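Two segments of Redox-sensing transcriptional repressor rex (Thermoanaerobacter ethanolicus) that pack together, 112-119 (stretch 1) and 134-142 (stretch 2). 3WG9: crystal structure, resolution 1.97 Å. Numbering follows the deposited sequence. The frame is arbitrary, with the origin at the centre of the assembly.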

# COMPACT_ATOMS: atom_id res chain seq x y z
N LEU B 112 16.39 10.03 -4.92
CA LEU B 112 16.53 9.14 -6.05
C LEU B 112 17.82 9.41 -6.85
O LEU B 112 17.93 10.50 -7.40
CB LEU B 112 15.33 9.29 -7.01
CG LEU B 112 15.34 8.35 -8.22
CD1 LEU B 112 15.18 6.87 -7.81
CD2 LEU B 112 14.19 8.70 -9.18
N LYS B 113 18.72 8.43 -6.97
CA LYS B 113 20.03 8.60 -7.62
C LYS B 113 20.13 8.07 -9.03
O LYS B 113 21.06 8.40 -9.74
CB LYS B 113 21.14 7.95 -6.79
CG LYS B 113 21.25 8.49 -5.43
CD LYS B 113 21.51 9.99 -5.47
CE LYS B 113 21.28 10.54 -4.10
NZ LYS B 113 21.90 11.88 -3.88
N GLY B 114 19.20 7.21 -9.44
CA GLY B 114 19.30 6.59 -10.75
C GLY B 114 18.10 5.71 -10.99
O GLY B 114 17.45 5.25 -10.02
N ILE B 115 17.80 5.51 -12.27
CA ILE B 115 16.77 4.62 -12.74
C ILE B 115 17.40 3.66 -13.73
O ILE B 115 18.26 4.04 -14.52
CB ILE B 115 15.61 5.43 -13.43
CG1 ILE B 115 14.92 6.39 -12.48
CG2 ILE B 115 14.60 4.53 -14.19
CD1 ILE B 115 13.93 7.28 -13.29
N PHE B 116 17.02 2.40 -13.65
CA PHE B 116 17.65 1.33 -14.41
C PHE B 116 16.61 0.57 -15.22
O PHE B 116 15.46 0.34 -14.79
CB PHE B 116 18.43 0.42 -13.46
CG PHE B 116 19.56 1.14 -12.78
CD1 PHE B 116 20.86 1.10 -13.34
CD2 PHE B 116 19.32 1.97 -11.68
CE1 PHE B 116 21.90 1.84 -12.79
CE2 PHE B 116 20.33 2.70 -11.12
CZ PHE B 116 21.65 2.62 -11.67
N ASP B 117 17.04 0.18 -16.42
CA ASP B 117 16.15 -0.56 -17.31
C ASP B 117 16.93 -1.45 -18.27
O ASP B 117 18.17 -1.31 -18.43
CB ASP B 117 15.22 0.42 -18.05
CG ASP B 117 14.00 -0.28 -18.63
OD1 ASP B 117 12.97 -0.38 -17.93
OD2 ASP B 117 14.15 -0.74 -19.81
N ILE B 118 16.24 -2.44 -18.81
CA ILE B 118 16.88 -3.44 -19.66
C ILE B 118 16.88 -3.02 -21.14
O ILE B 118 17.59 -3.60 -21.97
CB ILE B 118 16.18 -4.81 -19.43
CG1 ILE B 118 16.96 -6.00 -19.97
CG2 ILE B 118 14.73 -4.84 -19.96
CD1 ILE B 118 15.99 -7.10 -20.48
N ASN B 119 16.04 -2.05 -21.47
CA ASN B 119 15.87 -1.58 -22.85
C ASN B 119 16.93 -0.56 -23.33
O ASN B 119 16.87 0.62 -22.96
CB ASN B 119 14.51 -0.93 -22.97
CG ASN B 119 14.08 -0.76 -24.42
OD1 ASN B 119 14.89 -0.89 -25.32
ND2 ASN B 119 12.84 -0.44 -24.62
N ASP B 134 21.54 1.50 -18.10
CA ASP B 134 21.49 0.04 -18.28
C ASP B 134 21.61 -0.65 -16.92
O ASP B 134 22.55 -0.40 -16.17
CB ASP B 134 22.65 -0.42 -19.19
CG ASP B 134 22.65 -1.91 -19.51
OD1 ASP B 134 21.81 -2.72 -19.06
OD2 ASP B 134 23.56 -2.29 -20.29
N VAL B 135 20.61 -1.47 -16.61
CA VAL B 135 20.55 -2.32 -15.44
C VAL B 135 21.82 -3.18 -15.35
O VAL B 135 22.19 -3.60 -14.28
CB VAL B 135 19.25 -3.16 -15.45
CG1 VAL B 135 19.38 -4.38 -16.35
CG2 VAL B 135 18.87 -3.63 -13.98
N GLU B 136 22.52 -3.48 -16.46
CA GLU B 136 23.79 -4.23 -16.30
C GLU B 136 24.85 -3.42 -15.51
O GLU B 136 25.84 -3.97 -15.06
CB GLU B 136 24.38 -4.70 -17.66
CG GLU B 136 23.69 -5.98 -18.24
CD GLU B 136 23.63 -7.18 -17.27
OE1 GLU B 136 22.50 -7.60 -16.99
OE2 GLU B 136 24.67 -7.68 -16.78
N THR B 137 24.68 -2.10 -15.36
CA THR B 137 25.66 -1.32 -14.57
C THR B 137 25.23 -1.13 -13.10
O THR B 137 25.88 -0.39 -12.36
CB THR B 137 25.89 0.07 -15.13
OG1 THR B 137 24.66 0.81 -15.10
CG2 THR B 137 26.38 -0.06 -16.58
N VAL B 138 24.12 -1.73 -12.71
CA VAL B 138 23.55 -1.31 -11.42
C VAL B 138 24.44 -1.72 -10.22
O VAL B 138 24.49 -1.04 -9.21
CB VAL B 138 22.07 -1.80 -11.28
CG1 VAL B 138 22.05 -3.36 -11.08
CG2 VAL B 138 21.38 -1.06 -10.13
N GLU B 139 25.12 -2.85 -10.31
CA GLU B 139 25.89 -3.30 -9.16
C GLU B 139 27.03 -2.34 -8.84
O GLU B 139 27.27 -1.97 -7.70
CB GLU B 139 26.42 -4.71 -9.41
CG GLU B 139 25.30 -5.73 -9.34
CD GLU B 139 25.76 -7.08 -9.79
OE1 GLU B 139 26.66 -7.64 -9.14
OE2 GLU B 139 25.21 -7.59 -10.78
N ASP B 140 27.72 -1.95 -9.90
CA ASP B 140 28.77 -0.96 -9.75
C ASP B 140 28.19 0.37 -9.20
O ASP B 140 28.76 0.99 -8.31
CB ASP B 140 29.46 -0.72 -11.09
CG ASP B 140 30.58 0.31 -10.98
OD1 ASP B 140 31.71 -0.06 -10.59
OD2 ASP B 140 30.32 1.51 -11.28
N PHE B 141 27.03 0.75 -9.70
CA PHE B 141 26.45 2.04 -9.33
C PHE B 141 26.11 2.03 -7.83
O PHE B 141 26.31 3.03 -7.12
CB PHE B 141 25.18 2.28 -10.16
CG PHE B 141 24.58 3.63 -9.94
CD1 PHE B 141 24.93 4.69 -10.78
CD2 PHE B 141 23.65 3.83 -8.91
CE1 PHE B 141 24.37 5.95 -10.59
CE2 PHE B 141 23.10 5.08 -8.69
CZ PHE B 141 23.45 6.15 -9.53
N ILE B 142 25.56 0.92 -7.36
CA ILE B 142 25.13 0.81 -5.94
C ILE B 142 26.30 1.06 -5.00
O ILE B 142 26.17 1.78 -4.01
CB ILE B 142 24.50 -0.59 -5.66
CG1 ILE B 142 23.05 -0.63 -6.24
CG2 ILE B 142 24.58 -0.90 -4.16
CD1 ILE B 142 22.54 -2.10 -6.37

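The contact is built around one large projection, the side chain of Phe116, which leaves the strand toward stretch 2 and enters a hollow lined by Asp134, Val135, Thr137, Val138 and Phe141. The strand and the helix run nearly antiparallel, at 174°, and their axes come no closer than 10.5 Å, a gap that the two phenylalanine rings help to fill. Val138 covers one face of the Phe116 ring: its CG2 lies 3.7 Å from the ring centroid and almost on the ring normal, a CH-pi contact. Polar atoms of the hollow's wall meet the edge of the same ring, where Phe116 CD1 lies 3.6 Å from Asp134 O and Phe116 CE1 3.7 Å from Thr137 OG1.

Phe141 is the answering bump from the helix. The edge of Phe116 points into its face, with Phe116 CZ 3.5 Å from Phe141 CG and the planes at 69°. The tip of Phe141 reaches the strand backbone at Lys113 and Gly114, with its CZ 3.3 Å from Lys113 O. An ideal CB on Gly114 would lie only 3.2 Å from Phe141 CZ, so the bare glycine leaves room for the ring.

Beyond the rings, Val135 N donates a nearly straight hydrogen bond to Asp117 O (3.0 Å), fastening the backbones where Asp117 and Asp134 form a parallel bridge.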